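Local coordinates for protein alpha-pyrone synthesis polyketide synthase-like Pks18 (Mycobacterium tuberculosis, PDB 1TED) that probably extends medium- and long-chain aliphatic acyl-CoA starters with malonyl-CoA to make tri- and tetraketide alpha-pyrones, as a homodimeric type III polyketide synthase, at residues I135-L140 against T186-A191; L128-A133 against A194-V199; K122-G127 against A230-A235. All blocks are in the same frame, centred on the assembly; numbering follows the deposited sequence.

Contact 1 (I135-L140 against T186-A191)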
loop_
_atom_site.group_PDB
_atom_site.type_symbol
_atom_site.label_atom_id
_atom_site.label_comp_id
_atom_site.label_asym_id
_atom_site.label_seq_id
_atom_site.Cartn_x
_atom_site.Cartn_y
_atom_site.Cartn_z
ATOM N N ILE A 135 -17.059 10.173 6.334
ATOM C CA ILE A 135 -15.853 9.362 6.269
ATOM C C ILE A 135 -15.419 9.211 4.822
ATOM O O ILE A 135 -15.945 8.369 4.106
ATOM C CB ILE A 135 -16.108 7.976 6.863
ATOM C CG1 ILE A 135 -16.565 8.128 8.316
ATOM C CG2 ILE A 135 -14.859 7.134 6.768
ATOM C CD1 ILE A 135 -16.835 6.816 9.013
ATOM N N GLY A 136 -14.446 10.019 4.403
ATOM C CA GLY A 136 -13.973 9.973 3.026
ATOM C C GLY A 136 -12.738 9.146 2.675
ATOM O O GLY A 136 -12.392 9.027 1.495
ATOM N N LEU A 137 -12.070 8.572 3.670
ATOM C CA LEU A 137 -10.873 7.771 3.407
ATOM C C LEU A 137 -10.730 6.607 4.379
ATOM O O LEU A 137 -10.985 6.730 5.575
ATOM C CB LEU A 137 -9.612 8.653 3.487
ATOM C CG LEU A 137 -8.223 8.023 3.310
ATOM C CD1 LEU A 137 -8.089 7.402 1.927
ATOM C CD2 LEU A 137 -7.154 9.092 3.499
ATOM N N LEU A 138 -10.317 5.476 3.838
ATOM C CA LEU A 138 -10.110 4.271 4.615
ATOM C C LEU A 138 -8.724 3.754 4.269
ATOM O O LEU A 138 -8.475 3.375 3.120
ATOM C CB LEU A 138 -11.152 3.216 4.244
ATOM C CG LEU A 138 -10.806 1.768 4.594
ATOM C CD1 LEU A 138 -10.566 1.631 6.077
ATOM C CD2 LEU A 138 -11.941 0.866 4.173
ATOM N N VAL A 139 -7.816 3.758 5.243
ATOM C CA VAL A 139 -6.466 3.254 4.992
ATOM C C VAL A 139 -6.305 1.926 5.709
ATOM O O VAL A 139 -6.527 1.810 6.922
ATOM C CB VAL A 139 -5.372 4.239 5.473
ATOM C CG1 VAL A 139 -3.989 3.703 5.108
ATOM C CG2 VAL A 139 -5.586 5.597 4.842
ATOM N N LEU A 140 -5.919 0.914 4.951
ATOM C CA LEU A 140 -5.748 -0.415 5.512
ATOM C C LEU A 140 -4.291 -0.852 5.384
ATOM O O LEU A 140 -3.733 -0.864 4.287
ATOM C CB LEU A 140 -6.669 -1.389 4.775
ATOM C CG LEU A 140 -6.893 -2.810 5.296
ATOM C CD1 LEU A 140 -5.644 -3.648 5.075
ATOM C CD2 LEU A 140 -7.304 -2.757 6.766
ATOM N N THR A 186 -3.713 11.881 7.729
ATOM C CA THR A 186 -3.382 13.226 8.172
ATOM C C THR A 186 -3.423 14.236 7.032
ATOM O O THR A 186 -3.997 15.314 7.180
ATOM C CB THR A 186 -1.989 13.242 8.837
ATOM O OG1 THR A 186 -2.103 12.742 10.174
ATOM C CG2 THR A 186 -1.427 14.631 8.879
ATOM N N ASN A 187 -2.814 13.887 5.900
ATOM C CA ASN A 187 -2.804 14.785 4.756
ATOM C C ASN A 187 -4.225 14.951 4.208
ATOM O O ASN A 187 -4.654 16.063 3.906
ATOM C CB ASN A 187 -1.883 14.250 3.650
ATOM C CG ASN A 187 -0.433 14.080 4.112
ATOM O OD1 ASN A 187 0.084 14.863 4.911
ATOM N ND2 ASN A 187 0.231 13.059 3.588
ATOM N N TYR A 188 -4.952 13.840 4.096
ATOM C CA TYR A 188 -6.314 13.867 3.573
ATOM C C TYR A 188 -7.210 14.813 4.356
ATOM O O TYR A 188 -7.849 15.700 3.799
ATOM C CB TYR A 188 -6.926 12.463 3.599
ATOM C CG TYR A 188 -8.392 12.453 3.223
ATOM C CD1 TYR A 188 -8.795 12.497 1.885
ATOM C CD2 TYR A 188 -9.377 12.471 4.207
ATOM C CE1 TYR A 188 -10.148 12.563 1.542
ATOM C CE2 TYR A 188 -10.726 12.536 3.876
ATOM C CZ TYR A 188 -11.105 12.582 2.547
ATOM O OH TYR A 188 -12.439 12.649 2.237
ATOM N N VAL A 189 -7.237 14.607 5.662
ATOM C CA VAL A 189 -8.060 15.387 6.564
ATOM C C VAL A 189 -7.714 16.879 6.585
ATOM O O VAL A 189 -8.601 17.728 6.666
ATOM C CB VAL A 189 -7.980 14.752 7.973
ATOM C CG1 VAL A 189 -7.937 15.795 9.037
ATOM C CG2 VAL A 189 -9.170 13.811 8.179
ATOM N N ARG A 190 -6.431 17.207 6.492
ATOM C CA ARG A 190 -6.034 18.607 6.513
ATOM C C ARG A 190 -6.300 19.260 5.161
ATOM O O ARG A 190 -6.463 20.475 5.072
ATOM C CB ARG A 190 -4.558 18.726 6.921
ATOM C CG ARG A 190 -4.302 18.149 8.331
ATOM C CD ARG A 190 -2.843 18.203 8.754
ATOM N NE ARG A 190 -2.374 19.576 8.897
ATOM C CZ ARG A 190 -1.541 20.169 8.054
ATOM N NH1 ARG A 190 -1.078 19.503 7.005
ATOM N NH2 ARG A 190 -1.186 21.429 8.248
ATOM N N ALA A 191 -6.361 18.450 4.112
ATOM C CA ALA A 191 -6.638 18.959 2.773
ATOM C C ALA A 191 -8.153 19.139 2.600
ATOM O O ALA A 191 -8.594 20.064 1.924
ATOM C CB ALA A 191 -6.091 18.003 1.721
#
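Leu137 and Tyr188 both carry CG trans to the backbone N (chi1 177° and 173°), which sends the two side chains to meet between strand and helix, where they run alongside each other in opposing senses. CB of Leu137 comes to lie over the centre of one ring face, 3.9 Å from the centroid of the Tyr188 ring and 11° off its normal, a CH-pi contact. The CD2 branch goes on past the ring to its root, where Leu137 CD2 meets Tyr188 CB at 3.4 Å. At the far end of the tyrosine, Tyr188 OH rests 3.2 Å from Gly136 CA; the glycine has no side chain, and the hydroxyl lies directly on its backbone. The tyrosine thus touches the strand from CB to OH, and all three residues are buried. Strand 135-142 is flanked in the sheet by strands 166-171 and 196-204, and Leu137 also touches Val168 and Ala197 on them. Helix 177-191 covers this part of the sheet of the thiolase fold, and the end of this helix also lies at the dimer interface, where Tyr188 packs on Asn187 of the second subunit.

Contact 2 (L128-A133 against A194-V199); sequences LPYRAA and AMKALV
The loop that leads from helix 102-125 into strand 135-142 folds back here over the start of strand 196-204, at the surface of the chalcone synthase-like N-terminal domain. Its main contact is between Tyr130 and Lys196, whose side chains lie across each other, roughly perpendicular. The lysine uses its methylene groups: Lys196 CE sits over one face of the tyrosine in a CH-pi contact, 3.8 Å from the centroid of the Tyr130 ring and 23° off the normal, displaced toward the rim so that its closest ring atom is Tyr130 CE1 at 3.5 Å. CG and CD of the lysine also lie within van der Waals range of the ring, so that much of the aliphatic chain is laid against it. A bend at chi2 (-62°), followed by an extended end, carries the lysine across this face. Over the opposite face, Pro129 CD from the same loop lies near the rim, so the ring has proline on one side and lysine on the other.

In the thiolase fold the strand bearing Lys196 is an inner member of the large mixed sheet, next to strand 135-142 on one side and strand 226-236 on the other. Beyond the ring, Lys196 NZ makes a long, weak ion pair with Glu36 on strand 32-41. A smaller contact lies further along the loop, in its 3-10 turn. Although the side chain of Met195 starts away from the loop, bends at chi2 and chi3 bring its methyl back, and Met195 CE comes to 3.4 Å from Ala133 O. Met195 also touches Tyr188 of helix 177-191.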
loop_
_atom_site.group_PDB
_atom_site.type_symbol
_atom_site.label_atom_id
_atom_site.label_comp_id
_atom_site.label_asym_id
_atom_site.label_seq_id
_atom_site.Cartn_x
_atom_site.Cartn_y
_atom_site.Cartn_z
ATOM N N LEU A 128 -18.380 8.529 18.242
ATOM C CA LEU A 128 -18.456 9.743 17.420
ATOM C C LEU A 128 -19.800 9.952 16.726
ATOM O O LEU A 128 -20.503 8.993 16.403
ATOM C CB LEU A 128 -17.351 9.764 16.351
ATOM C CG LEU A 128 -15.865 9.900 16.711
ATOM C CD1 LEU A 128 -15.705 10.802 17.927
ATOM C CD2 LEU A 128 -15.269 8.536 16.966
ATOM N N PRO A 129 -20.170 11.222 16.485
ATOM C CA PRO A 129 -21.425 11.596 15.831
ATOM C C PRO A 129 -21.271 11.680 14.321
ATOM O O PRO A 129 -22.179 12.118 13.620
ATOM C CB PRO A 129 -21.717 12.957 16.432
ATOM C CG PRO A 129 -20.349 13.560 16.464
ATOM C CD PRO A 129 -19.493 12.422 17.017
ATOM N N TYR A 130 -20.122 11.262 13.817
ATOM C CA TYR A 130 -19.902 11.332 12.387
ATOM C C TYR A 130 -20.821 10.396 11.624
ATOM O O TYR A 130 -20.949 9.217 11.944
ATOM C CB TYR A 130 -18.442 11.024 12.063
ATOM C CG TYR A 130 -17.471 11.833 12.889
ATOM C CD1 TYR A 130 -17.707 13.185 13.161
ATOM C CD2 TYR A 130 -16.315 11.249 13.403
ATOM C CE1 TYR A 130 -16.814 13.926 13.924
ATOM C CE2 TYR A 130 -15.417 11.979 14.161
ATOM C CZ TYR A 130 -15.669 13.311 14.421
ATOM O OH TYR A 130 -14.770 14.019 15.191
ATOM N N ARG A 131 -21.475 10.951 10.615
ATOM C CA ARG A 131 -22.377 10.191 9.771
ATOM C C ARG A 131 -21.508 9.529 8.702
ATOM O O ARG A 131 -20.384 9.961 8.470
ATOM C CB ARG A 131 -23.401 11.132 9.133
ATOM C CG ARG A 131 -24.663 10.437 8.656
ATOM C CD ARG A 131 -25.392 9.752 9.813
ATOM N NE ARG A 131 -26.489 8.913 9.336
ATOM C CZ ARG A 131 -26.339 7.895 8.492
ATOM N NH1 ARG A 131 -25.133 7.582 8.029
ATOM N NH2 ARG A 131 -27.398 7.192 8.103
ATOM N N ALA A 132 -22.023 8.491 8.054
ATOM C CA ALA A 132 -21.268 7.765 7.036
ATOM C C ALA A 132 -20.696 8.608 5.900
ATOM O O ALA A 132 -19.602 8.340 5.408
ATOM C CB ALA A 132 -22.128 6.652 6.458
ATOM N N ALA A 133 -21.441 9.615 5.472
ATOM C CA ALA A 133 -20.995 10.478 4.388
ATOM C C ALA A 133 -19.753 11.287 4.753
ATOM O O ALA A 133 -19.049 11.774 3.873
ATOM C CB ALA A 133 -22.122 11.425 3.989
ATOM N N ALA A 194 -13.527 19.034 6.209
ATOM C CA ALA A 194 -14.866 18.606 6.600
ATOM C C ALA A 194 -15.013 17.092 6.696
ATOM O O ALA A 194 -16.041 16.594 7.141
ATOM C CB ALA A 194 -15.904 19.156 5.619
ATOM N N MET A 195 -13.989 16.353 6.302
ATOM C CA MET A 195 -14.093 14.907 6.316
ATOM C C MET A 195 -13.274 14.210 7.392
ATOM O O MET A 195 -12.464 14.830 8.082
ATOM C CB MET A 195 -13.700 14.384 4.943
ATOM C CG MET A 195 -14.405 15.119 3.806
ATOM S SD MET A 195 -16.180 14.777 3.769
ATOM C CE MET A 195 -16.168 13.204 2.862
ATOM N N LYS A 196 -13.507 12.911 7.533
ATOM C CA LYS A 196 -12.783 12.099 8.498
ATOM C C LYS A 196 -12.168 10.938 7.747
ATOM O O LYS A 196 -12.595 10.594 6.634
ATOM C CB LYS A 196 -13.718 11.550 9.575
ATOM C CG LYS A 196 -14.643 12.583 10.184
ATOM C CD LYS A 196 -13.882 13.678 10.899
ATOM C CE LYS A 196 -14.812 14.834 11.228
ATOM N NZ LYS A 196 -14.085 15.952 11.861
ATOM N N ALA A 197 -11.163 10.331 8.363
ATOM C CA ALA A 197 -10.491 9.198 7.762
ATOM C C ALA A 197 -10.454 8.070 8.772
ATOM O O ALA A 197 -10.325 8.308 9.987
ATOM C CB ALA A 197 -9.079 9.587 7.347
ATOM N N LEU A 198 -10.588 6.850 8.259
ATOM C CA LEU A 198 -10.561 5.652 9.081
ATOM C C LEU A 198 -9.285 4.887 8.748
ATOM O O LEU A 198 -9.030 4.568 7.578
ATOM C CB LEU A 198 -11.788 4.770 8.795
ATOM C CG LEU A 198 -11.827 3.392 9.480
ATOM C CD1 LEU A 198 -11.991 3.557 10.982
ATOM C CD2 LEU A 198 -12.982 2.567 8.939
ATOM N N VAL A 199 -8.477 4.621 9.772
ATOM C CA VAL A 199 -7.230 3.878 9.609
ATOM C C VAL A 199 -7.361 2.526 10.298
ATOM O O VAL A 199 -7.777 2.438 11.454
ATOM C CB VAL A 199 -6.023 4.655 10.196
ATOM C CG1 VAL A 199 -4.755 3.824 10.079
ATOM C CG2 VAL A 199 -5.836 5.938 9.435
#

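Contact 3 (K122-G127 against A230-A235); sequences KRALAG and ALVIGA
The last turn of helix 102-125 lies against strand 226-236, with the backbones closest at Ala124 and Ala230, whose CA atoms are 6.2 Å apart. So close an approach is consistent with the small side chains on both sides: their methyls point at each other, Ala124 CB standing 4.1 Å from Ala230 CB. Two residues along the strand, on the same side of it, Val232 makes the larger share of the contact. Its CG2 branch does most of the touching, lying 3.8 Å from Ala124 CB and 3.6 Å from Ala124 O, so that one methyl is set against both the side chain and the carbonyl of the same residue. The strand is a central one of the large mixed sheet of the thiolase fold, bonded through its backbone to strands 196-204 and 32-41, and the helix packs across one of the sheet's two faces. Leu231 and Ile233 turn to the other face, where they meet Leu182 of helix 177-191. Leu125 closes the interface beyond Ala124. Its CB does not point at the strand, but with CG beside the backbone N (chi1 -70°) the CD2 branch turns back to the valine, Leu125 CD2 lying 3.8 Å from Val232 CG2 and the two side chains crossing nearly at right angles. The same leucine also touches Leu159 of helix 151-159, and Ala124 touches Ala39 on strand 32-41.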
loop_
_atom_site.group_PDB
_atom_site.type_symbol
_atom_site.label_atom_id
_atom_site.label_comp_id
_atom_site.label_asym_id
_atom_site.label_seq_id
_atom_site.Cartn_x
_atom_site.Cartn_y
_atom_site.Cartn_z
ATOM N N LYS A 122 -15.676 -0.589 14.025
ATOM C CA LYS A 122 -16.946 -0.155 14.625
ATOM C C LYS A 122 -16.706 0.437 16.007
ATOM O O LYS A 122 -17.312 1.445 16.352
ATOM C CB LYS A 122 -17.930 -1.329 14.784
ATOM C CG LYS A 122 -18.625 -1.792 13.522
ATOM C CD LYS A 122 -19.491 -3.011 13.838
ATOM C CE LYS A 122 -20.181 -3.570 12.597
ATOM N NZ LYS A 122 -20.942 -4.819 12.919
ATOM N N ARG A 123 -15.846 -0.201 16.802
ATOM C CA ARG A 123 -15.565 0.291 18.147
ATOM C C ARG A 123 -14.948 1.684 18.113
ATOM O O ARG A 123 -15.212 2.498 19.003
ATOM C CB ARG A 123 -14.612 -0.640 18.907
ATOM C CG ARG A 123 -15.028 -2.096 18.990
ATOM C CD ARG A 123 -14.050 -2.894 19.858
ATOM N NE ARG A 123 -14.298 -4.322 19.738
ATOM C CZ ARG A 123 -13.917 -5.234 20.624
ATOM N NH1 ARG A 123 -13.253 -4.876 21.716
ATOM N NH2 ARG A 123 -14.223 -6.510 20.429
ATOM N N ALA A 124 -14.132 1.954 17.092
ATOM C CA ALA A 124 -13.468 3.255 16.958
ATOM C C ALA A 124 -14.437 4.372 16.579
ATOM O O ALA A 124 -14.243 5.531 16.957
ATOM C CB ALA A 124 -12.342 3.174 15.929
ATOM N N LEU A 125 -15.483 4.020 15.839
ATOM C CA LEU A 125 -16.479 4.996 15.412
ATOM C C LEU A 125 -17.621 5.146 16.421
ATOM O O LEU A 125 -18.250 6.200 16.502
ATOM C CB LEU A 125 -17.042 4.593 14.046
ATOM C CG LEU A 125 -16.092 4.724 12.847
ATOM C CD1 LEU A 125 -16.552 3.802 11.727
ATOM C CD2 LEU A 125 -16.033 6.182 12.374
ATOM N N ALA A 126 -17.845 4.092 17.206
ATOM C CA ALA A 126 -18.919 4.018 18.207
ATOM C C ALA A 126 -19.304 5.279 18.985
ATOM O O ALA A 126 -20.486 5.592 19.091
ATOM C CB ALA A 126 -18.625 2.889 19.182
ATOM N N GLY A 127 -18.340 6.006 19.535
ATOM C CA GLY A 127 -18.707 7.201 20.279
ATOM C C GLY A 127 -18.856 8.496 19.488
ATOM O O GLY A 127 -19.407 9.465 20.008
ATOM N N ALA A 230 -7.657 0.439 15.097
ATOM C CA ALA A 230 -8.203 1.403 14.165
ATOM C C ALA A 230 -8.172 2.802 14.765
ATOM O O ALA A 230 -8.249 2.967 15.979
ATOM C CB ALA A 230 -9.646 1.013 13.795
ATOM N N LEU A 231 -8.045 3.803 13.900
ATOM C CA LEU A 231 -8.024 5.197 14.333
ATOM C C LEU A 231 -9.009 5.969 13.465
ATOM O O LEU A 231 -9.182 5.652 12.292
ATOM C CB LEU A 231 -6.637 5.813 14.130
ATOM C CG LEU A 231 -5.418 5.143 14.748
ATOM C CD1 LEU A 231 -4.172 5.845 14.223
ATOM C CD2 LEU A 231 -5.488 5.217 16.268
ATOM N N VAL A 232 -9.663 6.963 14.047
ATOM C CA VAL A 232 -10.575 7.805 13.290
ATOM C C VAL A 232 -9.940 9.187 13.371
ATOM O O VAL A 232 -9.802 9.749 14.451
ATOM C CB VAL A 232 -11.998 7.838 13.896
ATOM C CG1 VAL A 232 -12.892 8.773 13.073
ATOM C CG2 VAL A 232 -12.586 6.435 13.912
ATOM N N ILE A 233 -9.543 9.712 12.218
ATOM C CA ILE A 233 -8.873 11.005 12.128
ATOM C C ILE A 233 -9.770 12.119 11.594
ATOM O O ILE A 233 -10.637 11.893 10.747
ATOM C CB ILE A 233 -7.630 10.894 11.201
ATOM C CG1 ILE A 233 -6.861 9.608 11.513
ATOM C CG2 ILE A 233 -6.738 12.107 11.356
ATOM C CD1 ILE A 233 -6.450 9.447 12.973
ATOM N N GLY A 234 -9.540 13.327 12.098
ATOM C CA GLY A 234 -10.295 14.481 11.659
ATOM C C GLY A 234 -9.426 15.718 11.783
ATOM O O GLY A 234 -8.440 15.715 12.519
ATOM N N ALA A 235 -9.777 16.770 11.052
ATOM C CA ALA A 235 -9.030 18.019 11.096
ATOM C C ALA A 235 -9.645 18.870 12.193
ATOM O O ALA A 235 -10.847 18.796 12.439
ATOM C CB ALA A 235 -9.119 18.738 9.754
#

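In the fold
The three contacts are nested along the chain: contact 3 closes the longest loop, contact 2 lies inside it, and contact 1 inside that. Their centres are about 9 Å (contacts 1 and 2), 8 Å (2 and 3) and 12 Å (1 and 3) apart, all within the N-terminal chalcone synthase domain. Each reaches the large mixed sheet, on the adjacent strands 135-142, 196-204 and 226-236, which are joined by backbone pairs such as Leu137 O to Leu198 N and Ala197 O to Ile233 N. Helix 177-191 in contact 1, which starts just after the probable nucleophile Cys175, and helix 102-125 in contact 3 cover opposite faces, one alpha-beta-alpha part of the five-layered thiolase fold.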